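Local coordinates for putative alpha-L-fucosidase (Bacteroides thetaiotaomicron, PDB 4H41), which is a putative alpha-L-fucosidase with a TIM-barrel fold that probably acts on fucose-bearing host glycans, at residues D45-N50 and S321-A326; V217-H222 and F256-K261; D250-F255 and L297-R302; A274-R279 and H315-Q320. All coordinates share one frame; numbering follows the deposited sequence.

Contact 1: residues D45-N50 and S321-A326; sequences DIPHQN and SAYLQA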
# COMPACT_ATOMS: atom_id res chain seq x y z
N ASP B 45 9.45 -7.89 -6.15
CA ASP B 45 8.93 -6.88 -5.25
C ASP B 45 7.47 -6.49 -5.41
O ASP B 45 7.06 -5.44 -4.88
CB ASP B 45 9.79 -5.60 -5.45
CG ASP B 45 9.72 -5.02 -6.85
OD1 ASP B 45 9.06 -5.62 -7.71
OD2 ASP B 45 10.29 -3.93 -7.08
N ILE B 46 6.66 -7.33 -6.03
CA ILE B 46 5.21 -7.07 -6.13
C ILE B 46 4.49 -8.16 -5.31
O ILE B 46 4.61 -9.35 -5.65
CB ILE B 46 4.72 -7.08 -7.57
CG1 ILE B 46 5.57 -6.15 -8.49
CG2 ILE B 46 3.23 -6.72 -7.62
CD1 ILE B 46 5.63 -4.67 -8.04
N PRO B 47 3.68 -7.77 -4.31
CA PRO B 47 3.02 -8.78 -3.46
C PRO B 47 2.16 -9.73 -4.27
O PRO B 47 1.53 -9.35 -5.27
CB PRO B 47 2.21 -7.95 -2.48
CG PRO B 47 3.00 -6.69 -2.35
CD PRO B 47 3.47 -6.41 -3.74
N HIS B 48 2.21 -10.98 -3.88
CA HIS B 48 1.55 -12.07 -4.61
C HIS B 48 0.05 -11.99 -4.48
O HIS B 48 -0.47 -11.70 -3.38
CB HIS B 48 2.05 -13.40 -4.05
CG HIS B 48 1.81 -14.61 -4.92
ND1 HIS B 48 2.37 -14.72 -6.17
CD2 HIS B 48 1.14 -15.74 -4.64
CE1 HIS B 48 2.01 -15.92 -6.63
NE2 HIS B 48 1.25 -16.57 -5.76
N GLN B 49 -0.68 -12.28 -5.58
CA GLN B 49 -2.17 -12.23 -5.52
C GLN B 49 -2.79 -13.57 -5.13
O GLN B 49 -3.98 -13.62 -4.94
CB GLN B 49 -2.78 -11.73 -6.82
CG GLN B 49 -2.28 -10.32 -7.16
CD GLN B 49 -3.21 -9.63 -8.10
OE1 GLN B 49 -4.25 -9.17 -7.70
NE2 GLN B 49 -2.85 -9.55 -9.37
N ASN B 50 -2.00 -14.64 -5.04
CA ASN B 50 -2.43 -15.98 -4.58
C ASN B 50 -3.47 -16.57 -5.53
O ASN B 50 -4.37 -17.31 -5.12
CB ASN B 50 -2.94 -15.92 -3.13
CG ASN B 50 -1.76 -15.74 -2.21
OD1 ASN B 50 -0.87 -16.58 -2.22
ND2 ASN B 50 -1.78 -14.71 -1.36
N SER B 321 -7.48 -7.67 -10.67
CA SER B 321 -6.47 -7.29 -9.70
C SER B 321 -7.06 -6.88 -8.35
O SER B 321 -8.08 -6.18 -8.28
CB SER B 321 -5.62 -6.12 -10.20
OG SER B 321 -4.64 -5.80 -9.23
N ALA B 322 -6.28 -7.17 -7.28
CA ALA B 322 -6.59 -6.69 -5.92
C ALA B 322 -6.52 -5.16 -5.84
O ALA B 322 -7.07 -4.56 -4.92
CB ALA B 322 -5.59 -7.30 -4.93
N TYR B 323 -5.78 -4.51 -6.78
CA TYR B 323 -5.69 -3.08 -6.89
C TYR B 323 -6.81 -2.66 -7.81
O TYR B 323 -6.67 -2.74 -9.03
CB TYR B 323 -4.31 -2.64 -7.44
CG TYR B 323 -3.11 -3.22 -6.73
CD1 TYR B 323 -3.16 -3.51 -5.35
CD2 TYR B 323 -1.91 -3.41 -7.39
CE1 TYR B 323 -2.03 -3.95 -4.68
CE2 TYR B 323 -0.79 -3.90 -6.73
CZ TYR B 323 -0.85 -4.17 -5.37
OH TYR B 323 0.24 -4.67 -4.70
N LEU B 324 -7.93 -2.21 -7.25
CA LEU B 324 -9.14 -1.91 -8.03
C LEU B 324 -8.94 -0.73 -8.98
O LEU B 324 -9.69 -0.61 -9.94
CB LEU B 324 -10.36 -1.69 -7.14
CG LEU B 324 -10.72 -2.89 -6.22
CD1 LEU B 324 -11.98 -2.57 -5.43
CD2 LEU B 324 -10.93 -4.15 -7.03
N GLN B 325 -7.88 0.05 -8.78
CA GLN B 325 -7.50 1.14 -9.71
C GLN B 325 -7.10 0.55 -11.06
O GLN B 325 -7.15 1.24 -12.08
CB GLN B 325 -6.35 2.01 -9.15
CG GLN B 325 -6.53 2.49 -7.70
CD GLN B 325 -5.97 1.54 -6.65
OE1 GLN B 325 -5.90 0.31 -6.86
NE2 GLN B 325 -5.55 2.06 -5.52
N ALA B 326 -6.67 -0.72 -11.07
CA ALA B 326 -6.30 -1.46 -12.28
C ALA B 326 -7.51 -1.74 -13.17
O ALA B 326 -7.40 -1.54 -14.37
CB ALA B 326 -5.63 -2.77 -11.91
O HOH W 1 -0.57 -7.43 -4.97

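Contact 2: residues V217-H222 and F256-K261; sequences VSVQQH and FTVNKK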
# COMPACT_ATOMS: atom_id res chain seq x y z
N VAL B 217 21.37 10.11 -16.05
CA VAL B 217 22.22 9.97 -17.22
C VAL B 217 21.80 10.95 -18.33
O VAL B 217 20.60 11.17 -18.56
CB VAL B 217 22.22 8.50 -17.71
CG1 VAL B 217 20.89 8.10 -18.36
CG2 VAL B 217 23.40 8.25 -18.68
N SER B 218 22.77 11.49 -19.05
CA SER B 218 22.46 12.34 -20.21
C SER B 218 22.07 11.45 -21.37
O SER B 218 22.44 10.26 -21.42
CB SER B 218 23.67 13.19 -20.58
OG SER B 218 24.70 12.36 -21.11
N VAL B 219 21.35 11.99 -22.33
CA VAL B 219 21.01 11.25 -23.54
C VAL B 219 22.29 10.81 -24.25
O VAL B 219 22.36 9.69 -24.74
CB VAL B 219 20.15 12.12 -24.51
CG1 VAL B 219 20.01 11.45 -25.87
CG2 VAL B 219 18.78 12.37 -23.93
N GLN B 220 23.31 11.70 -24.29
CA GLN B 220 24.57 11.44 -24.96
C GLN B 220 25.32 10.27 -24.34
O GLN B 220 25.83 9.42 -25.07
CB GLN B 220 25.46 12.71 -24.95
CG GLN B 220 24.84 13.90 -25.70
CD GLN B 220 24.00 14.87 -24.86
OE1 GLN B 220 23.23 14.49 -23.96
NE2 GLN B 220 24.06 16.16 -25.21
N GLN B 221 25.41 10.22 -23.01
CA GLN B 221 26.12 9.12 -22.31
C GLN B 221 25.34 7.82 -22.43
O GLN B 221 25.94 6.76 -22.61
CB GLN B 221 26.36 9.49 -20.85
CG GLN B 221 27.34 8.57 -20.12
CD GLN B 221 28.71 8.48 -20.74
OE1 GLN B 221 29.23 9.44 -21.34
NE2 GLN B 221 29.33 7.33 -20.64
N HIS B 222 24.02 7.88 -22.34
CA HIS B 222 23.17 6.70 -22.53
C HIS B 222 23.41 6.12 -23.92
O HIS B 222 23.63 4.94 -24.05
CB HIS B 222 21.71 7.10 -22.35
CG HIS B 222 20.72 6.03 -22.69
ND1 HIS B 222 20.32 5.10 -21.75
CD2 HIS B 222 20.05 5.82 -23.84
CE1 HIS B 222 19.43 4.34 -22.36
NE2 HIS B 222 19.24 4.73 -23.63
N PHE B 256 13.45 8.07 -26.51
CA PHE B 256 12.91 7.13 -27.48
C PHE B 256 13.52 7.32 -28.87
O PHE B 256 13.74 6.32 -29.57
CB PHE B 256 11.38 7.22 -27.56
CG PHE B 256 10.60 6.65 -26.39
CD1 PHE B 256 11.25 6.18 -25.25
CD2 PHE B 256 9.23 6.61 -26.41
CE1 PHE B 256 10.52 5.63 -24.19
CE2 PHE B 256 8.51 6.03 -25.37
CZ PHE B 256 9.16 5.57 -24.25
N THR B 257 13.84 8.55 -29.25
CA THR B 257 14.48 8.82 -30.53
C THR B 257 15.87 8.15 -30.57
O THR B 257 16.21 7.47 -31.55
CB THR B 257 14.59 10.32 -30.80
OG1 THR B 257 13.26 10.85 -30.88
CG2 THR B 257 15.33 10.61 -32.10
N VAL B 258 16.63 8.27 -29.48
CA VAL B 258 17.93 7.64 -29.40
C VAL B 258 17.82 6.10 -29.37
O VAL B 258 18.59 5.45 -30.06
CB VAL B 258 18.71 8.16 -28.17
CG1 VAL B 258 19.75 7.18 -27.73
CG2 VAL B 258 19.31 9.53 -28.47
N ASN B 259 16.92 5.54 -28.58
CA ASN B 259 16.76 4.10 -28.48
C ASN B 259 16.33 3.49 -29.85
O ASN B 259 16.84 2.45 -30.24
CB ASN B 259 15.81 3.73 -27.36
CG ASN B 259 16.39 3.97 -26.00
OD1 ASN B 259 17.60 4.17 -25.87
ND2 ASN B 259 15.56 3.94 -24.98
N LYS B 260 15.56 4.23 -30.62
CA LYS B 260 15.11 3.78 -31.94
C LYS B 260 16.26 3.86 -32.94
O LYS B 260 16.49 2.93 -33.73
CB LYS B 260 13.87 4.59 -32.38
CG LYS B 260 13.39 4.31 -33.79
CD LYS B 260 12.89 2.94 -34.04
CE LYS B 260 12.34 2.89 -35.46
NZ LYS B 260 12.64 1.62 -36.13
N LYS B 261 17.04 4.93 -32.86
CA LYS B 261 18.24 5.12 -33.70
C LYS B 261 19.25 3.96 -33.51
O LYS B 261 19.78 3.41 -34.47
CB LYS B 261 18.89 6.45 -33.33
CG LYS B 261 20.16 6.74 -34.17
CD LYS B 261 20.65 8.16 -34.01
CE LYS B 261 20.93 8.57 -32.59
NZ LYS B 261 21.81 9.78 -32.52

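Contact 3: residues D250-F255 and L297-R302; sequences DELDAF and LEAAKR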
# COMPACT_ATOMS: atom_id res chain seq x y z
N ASP B 250 8.48 14.54 -20.07
CA ASP B 250 8.94 15.47 -21.10
C ASP B 250 10.34 15.04 -21.66
O ASP B 250 10.90 15.73 -22.51
CB ASP B 250 8.98 16.90 -20.56
CG ASP B 250 9.82 17.12 -19.34
OD1 ASP B 250 10.48 16.16 -18.90
OD2 ASP B 250 9.78 18.24 -18.78
N GLU B 251 10.87 13.88 -21.23
CA GLU B 251 12.14 13.33 -21.73
C GLU B 251 11.92 12.13 -22.65
O GLU B 251 12.88 11.60 -23.19
CB GLU B 251 13.03 12.90 -20.56
CG GLU B 251 13.38 14.07 -19.67
CD GLU B 251 14.20 13.73 -18.44
OE1 GLU B 251 13.94 12.69 -17.78
OE2 GLU B 251 15.03 14.58 -18.07
N LEU B 252 10.65 11.72 -22.85
CA LEU B 252 10.32 10.52 -23.63
C LEU B 252 10.77 10.64 -25.06
O LEU B 252 11.41 9.72 -25.59
CB LEU B 252 8.81 10.27 -23.59
CG LEU B 252 8.21 9.88 -22.21
CD1 LEU B 252 6.71 9.98 -22.25
CD2 LEU B 252 8.60 8.50 -21.84
N ASP B 253 10.47 11.77 -25.71
CA ASP B 253 10.87 11.93 -27.12
C ASP B 253 12.39 11.87 -27.29
O ASP B 253 12.85 11.20 -28.22
CB ASP B 253 10.36 13.25 -27.71
CG ASP B 253 8.87 13.33 -27.92
OD1 ASP B 253 8.22 12.26 -27.95
OD2 ASP B 253 8.36 14.46 -28.11
N ALA B 254 13.15 12.49 -26.40
CA ALA B 254 14.61 12.48 -26.53
C ALA B 254 15.18 11.07 -26.39
O ALA B 254 15.99 10.65 -27.23
CB ALA B 254 15.23 13.40 -25.49
N PHE B 255 14.76 10.32 -25.36
CA PHE B 255 15.30 8.97 -25.16
C PHE B 255 14.73 7.98 -26.18
O PHE B 255 15.47 7.12 -26.63
CB PHE B 255 15.04 8.48 -23.72
CG PHE B 255 16.08 9.01 -22.76
CD1 PHE B 255 17.30 8.40 -22.62
CD2 PHE B 255 15.83 10.16 -22.02
CE1 PHE B 255 18.28 8.93 -21.77
CE2 PHE B 255 16.80 10.67 -21.15
CZ PHE B 255 18.02 10.05 -21.04
N LEU B 297 2.69 5.76 -24.31
CA LEU B 297 2.35 5.01 -25.51
C LEU B 297 2.31 5.95 -26.73
O LEU B 297 2.64 5.54 -27.85
CB LEU B 297 1.01 4.27 -25.34
CG LEU B 297 1.01 3.18 -24.23
CD1 LEU B 297 -0.38 2.56 -24.13
CD2 LEU B 297 2.02 2.08 -24.50
N GLU B 298 1.88 7.21 -26.50
CA GLU B 298 1.86 8.22 -27.56
C GLU B 298 3.30 8.52 -28.04
O GLU B 298 3.54 8.65 -29.22
CB GLU B 298 1.15 9.50 -27.13
CG GLU B 298 -0.35 9.31 -27.04
CD GLU B 298 -1.14 10.47 -26.49
OE1 GLU B 298 -0.52 11.48 -26.07
OE2 GLU B 298 -2.39 10.36 -26.46
N ALA B 299 4.24 8.65 -27.11
CA ALA B 299 5.64 8.88 -27.46
C ALA B 299 6.22 7.69 -28.24
O ALA B 299 6.97 7.88 -29.19
CB ALA B 299 6.44 9.14 -26.21
N ALA B 300 5.88 6.45 -27.83
CA ALA B 300 6.38 5.27 -28.54
C ALA B 300 5.89 5.25 -29.98
O ALA B 300 6.65 4.91 -30.90
CB ALA B 300 5.94 4.00 -27.83
N LYS B 301 4.62 5.60 -30.20
CA LYS B 301 4.06 5.65 -31.54
C LYS B 301 4.73 6.77 -32.37
O LYS B 301 5.04 6.55 -33.53
CB LYS B 301 2.56 5.86 -31.53
CG LYS B 301 1.93 5.60 -32.90
CD LYS B 301 0.41 5.67 -32.88
CE LYS B 301 -0.22 5.24 -34.19
NZ LYS B 301 -1.72 5.24 -34.11
N ARG B 302 4.97 7.95 -31.77
CA ARG B 302 5.67 9.04 -32.49
C ARG B 302 7.07 8.62 -32.92
O ARG B 302 7.55 9.06 -33.96
CB ARG B 302 5.80 10.29 -31.63
CG ARG B 302 4.52 11.08 -31.43
CD ARG B 302 4.82 12.47 -30.90
NE ARG B 302 5.41 12.47 -29.56
CZ ARG B 302 4.74 12.41 -28.41
NH1 ARG B 302 3.42 12.36 -28.41
NH2 ARG B 302 5.39 12.45 -27.27
O HOH W 2 8.84 9.93 -29.30

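Contact 4: residues A274-R279 and H315-Q320; sequences AESFDR and HFMSPQ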
# COMPACT_ATOMS: atom_id res chain seq x y z
N ALA B 274 6.16 -0.50 -21.36
CA ALA B 274 5.33 0.58 -20.84
C ALA B 274 4.82 0.20 -19.47
O ALA B 274 3.88 -0.58 -19.35
CB ALA B 274 4.17 0.86 -21.78
N GLU B 275 5.47 0.71 -18.44
CA GLU B 275 5.11 0.40 -17.05
C GLU B 275 3.70 0.89 -16.74
O GLU B 275 3.39 2.07 -16.97
CB GLU B 275 6.11 1.02 -16.11
CG GLU B 275 7.49 0.40 -16.27
CD GLU B 275 8.57 0.97 -15.38
OE1 GLU B 275 8.37 2.09 -14.84
OE2 GLU B 275 9.53 0.23 -15.08
N SER B 276 2.86 0.00 -16.20
CA SER B 276 1.47 0.33 -15.88
C SER B 276 1.26 0.54 -14.39
O SER B 276 0.11 0.68 -13.92
CB SER B 276 0.55 -0.73 -16.48
OG SER B 276 0.97 -2.04 -16.19
N PHE B 277 2.37 0.72 -13.64
CA PHE B 277 2.37 1.08 -12.23
C PHE B 277 2.97 2.48 -12.10
O PHE B 277 3.71 2.91 -13.00
CB PHE B 277 3.12 0.06 -11.38
CG PHE B 277 4.58 -0.08 -11.74
CD1 PHE B 277 4.97 -0.94 -12.75
CD2 PHE B 277 5.55 0.71 -11.13
CE1 PHE B 277 6.31 -1.05 -13.11
CE2 PHE B 277 6.88 0.58 -11.48
CZ PHE B 277 7.26 -0.34 -12.44
N ASP B 278 2.65 3.19 -11.02
CA ASP B 278 3.07 4.55 -10.83
C ASP B 278 4.37 4.64 -10.02
O ASP B 278 4.40 4.26 -8.88
CB ASP B 278 1.93 5.35 -10.14
CG ASP B 278 1.95 6.81 -10.52
OD1 ASP B 278 3.02 7.44 -10.34
OD2 ASP B 278 0.89 7.33 -11.04
N ARG B 279 5.41 5.23 -10.59
CA ARG B 279 6.68 5.45 -9.89
C ARG B 279 6.71 6.81 -9.15
O ARG B 279 7.70 7.11 -8.51
CB ARG B 279 7.85 5.43 -10.91
CG ARG B 279 8.28 4.06 -11.25
CD ARG B 279 9.57 4.12 -12.06
NE ARG B 279 9.85 2.80 -12.55
CZ ARG B 279 10.36 1.82 -11.84
NH1 ARG B 279 10.85 2.05 -10.62
NH2 ARG B 279 10.51 0.62 -12.37
N HIS B 315 -1.48 -7.32 -12.20
CA HIS B 315 -1.60 -6.45 -11.04
C HIS B 315 -2.10 -5.07 -11.38
O HIS B 315 -2.81 -4.44 -10.56
CB HIS B 315 -0.24 -6.29 -10.34
CG HIS B 315 0.20 -7.48 -9.54
ND1 HIS B 315 0.79 -8.57 -10.13
CD2 HIS B 315 0.13 -7.70 -8.21
CE1 HIS B 315 1.07 -9.41 -9.15
NE2 HIS B 315 0.73 -8.90 -7.98
N PHE B 316 -1.62 -4.52 -12.50
CA PHE B 316 -1.82 -3.10 -12.75
C PHE B 316 -2.84 -2.71 -13.80
O PHE B 316 -3.21 -1.55 -13.81
CB PHE B 316 -0.47 -2.44 -13.02
CG PHE B 316 0.48 -2.69 -11.86
CD1 PHE B 316 0.24 -2.12 -10.62
CD2 PHE B 316 1.58 -3.53 -12.00
CE1 PHE B 316 1.09 -2.36 -9.54
CE2 PHE B 316 2.44 -3.75 -10.92
CZ PHE B 316 2.17 -3.20 -9.69
N MSE B 317 -3.35 -3.64 -14.62
CA MSE B 317 -4.39 -3.33 -15.59
C MSE B 317 -5.54 -4.30 -15.58
O MSE B 317 -6.47 -4.12 -16.34
CB MSE B 317 -3.81 -3.29 -17.02
CG MSE B 317 -2.68 -2.37 -17.17
SE MSE B 317 -2.06 -2.31 -19.06
CE MSE B 317 -3.72 -1.65 -19.88
N SER B 318 -5.52 -5.31 -14.74
CA SER B 318 -6.58 -6.30 -14.84
C SER B 318 -7.82 -5.97 -14.06
O SER B 318 -7.73 -5.64 -12.89
CB SER B 318 -6.07 -7.64 -14.32
OG SER B 318 -7.12 -8.60 -14.27
N PRO B 319 -9.01 -6.26 -14.61
CA PRO B 319 -10.25 -6.18 -13.80
C PRO B 319 -10.27 -7.12 -12.59
O PRO B 319 -11.02 -6.90 -11.64
CB PRO B 319 -11.35 -6.63 -14.81
CG PRO B 319 -10.80 -6.30 -16.13
CD PRO B 319 -9.31 -6.61 -16.02
N GLN B 320 -9.40 -8.15 -12.58
CA GLN B 320 -9.30 -9.10 -11.48
C GLN B 320 -8.28 -8.70 -10.42
O GLN B 320 -8.25 -9.32 -9.35
CB GLN B 320 -8.89 -10.46 -12.08
CG GLN B 320 -9.11 -11.62 -11.14
CD GLN B 320 -8.89 -12.96 -11.79
OE1 GLN B 320 -9.35 -13.96 -11.28
NE2 GLN B 320 -8.13 -13.05 -12.90

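Contact 1: residues D45-N50 and S321-A326
Gln49 turns CG anti to its own carbonyl carbon (chi1 -59°) and then runs nearly extended (chi2 -159°), which carries its amide across to the chain at Ser321 and Ala322. OE1 accepts the backbone N-H of Ala322 with an N to OE1 distance of 2.9 Å and a nearly straight N-H...O angle of 165°, the donor tilted somewhat from the carbonyl plane. The same oxygen lies against Ser321 CA at 3.5 Å and Ala322 CB at 3.6 Å, so one atom makes the polar bond and much of the packing. The other end of the amide is held too: NE2 donates to Ser314 O, which fixes the flip of the group. Ser321 OG accepts from Tyr323 N at 3.0 Å, an ST turn just ahead of helix 324-337, and has a further partner in His315. In TIM-barrel terms the loop that follows the first strand, 34-39, is tied here to the lead-in of the last helix, so the contact joins the first and last beta-alpha units. Tyr323 reaches toward Pro47 at about a right angle and brings its OH to 3.8 Å from CD of that proline. A water links Pro47 O, at 2.9 Å from the water oxygen, and, more weakly, the Tyr323 phenol oxygen. Asn50 continues outward, its side chain bonding to Phe290 N and Ile288 O of a second subunit, whose Gln325 packs on Ala322.

Contact 2: residues V217-H222 and F256-K261
His222 NE2 donates to Asn259 OD1 at 2.8 Å, a hydrogen bond between the two helices; a salt bridge from Lys261 to Glu223 is a second tie. The oxygen sits at the edge of the imidazole, almost exactly in the ring plane, and the N-H meets one of its lone pairs in the carbonyl plane at an N-H...O angle of 157°. Ring and amide planes are turned 47° apart, and the two side chains run roughly perpendicular. The imidazole gets there because His222 CG lies anti to the backbone N (chi1 172°), swinging the ring out toward helix 252-266. On the same edge, CD2 rests 4.1 Å from Val258 CG1 as the two side chains slide past each other in opposite senses. The other methyl of Val258 is pressed harder: CG2 lies 3.3 Å from Val219 CG1, closer than carbon atoms usually pack. Other aromatic rings hem the imidazole in, with Phe255 edge-to-face and Trp226 and Phe242 inclined to it. With an alanine in place of His222, the buried Asn259 OD1 is likely to lose this donor, and a gap would probably open among the rings. Ser218 is the N-cap of helix 219-233, its OG accepting from Gln221 N at 2.9 Å. The valine pair and the His222-Asn259 bond join helices 219-233 and 252-266, with strand 239-243 between them in sequence, as consecutive outer helices pack in a TIM barrel.

Contact 3: residues D250-F255 and L297-R302
Leu252 and Ala299 form the close-packed side of this helix pair, their CB atoms 3.7 Å apart, with Leu252 CD1 also leaning on the alanine methyl. A side chain this small lets the backbones approach, and Asp253 CA comes within 6.1 Å of Ala299 CA. On the inner side Phe256 packs against Ala299 and Ala300, continuing the apolar seam toward the barrel. The outer, solvent side is polar. Here Asp253 turns CG anti to its carbonyl carbon (chi1 -70°) and presents OD1 to Arg302, which is bent at chi3 and meets it side-on with two nitrogens. NH2 gives the shorter bond, 2.9 Å to Asp253 OD1, while NE lies 3.2 Å from the same oxygen with a more bent N-H...O angle of 142°. The oxygen sits near the guanidinium plane, at its edge, yet the carboxylate is turned nearly perpendicular, 84° away, and the two nitrogens approach OD1 from opposite faces of the carboxylate plane. A water adds a third grip, donating to Asp253 OD1 at 2.8 Å and to Ala299 O at 2.8 Å, and so spans the gap between the helices. One face of the guanidinium lies over Glu298 O and Ala299 CA, so the group rests along its own helix. Asp253 stands in the first turn of helix 252-266 and Arg302 at the end of helix 290-302, so each charge would probably also be favourable to its own helix dipole, while their exposure is likely to weaken the salt bridge by solvent screening.

Contact 4: residues A274-R279 and H315-Q320
Ser276 and Phe316 bring their CA atoms to 5.7 Å, the first in the loop after strand 269-273, the second on short helix 313-316. Ser276 O lies 3.3 Å from Phe316 CB, and the serine's CB meets Met317 CG, of a selenomethionine, at 3.7 Å. Ser276 OG turns to Thr310 OG1 for its hydrogen bond. Phe277 CB stands over the middle of the Phe316 ring, 3.5 Å from its centroid, a CH-pi contact only 7° off the ring normal; His315 CB covers the opposite face, so the ring is held flat between two methylenes. The two phenyl rings themselves meet obliquely, their planes 47° apart. Replacing Phe316 with an alanine would probably strip Phe277 CB and His315 CB of the ring between them and open a gap beside Phe277 CB. Phe277 CE2 lies over one face of the Arg279 guanidinium, toward its rim, and Glu275 grips that guanidinium with both carboxylate oxygens. Outward, Met317 packs on Leu329 and Tyr333 of helix 324-337, while Ser276 pairs its backbone with Phe311, just past the last barrel strand, 307-310.

Contacts 1 and 4 adjoin, with centres about 9 Å apart: His315 NE2 probably bonds to Pro47 O at 2.9 Å. Contacts 2 and 3 share helix 252-266, with centres about 12 Å apart; Phe256 of contact 2 reaches Ala300 of contact 3, and Phe255 of contact 3 packs on Val217 and Val219. Contact 3 touches contact 4 where Leu297 CD2 meets Ala274 CB at 3.7 Å, whereas contacts 1 and 2 lie about 33 Å apart between centres. Contacts 1 and 4 both border an unidentified molecule, probably from the crystallisation liquor, at Asp45 and near Phe277, consistent with a pocket at the C-terminal end of the barrel strands, though no catalytic residue is identified.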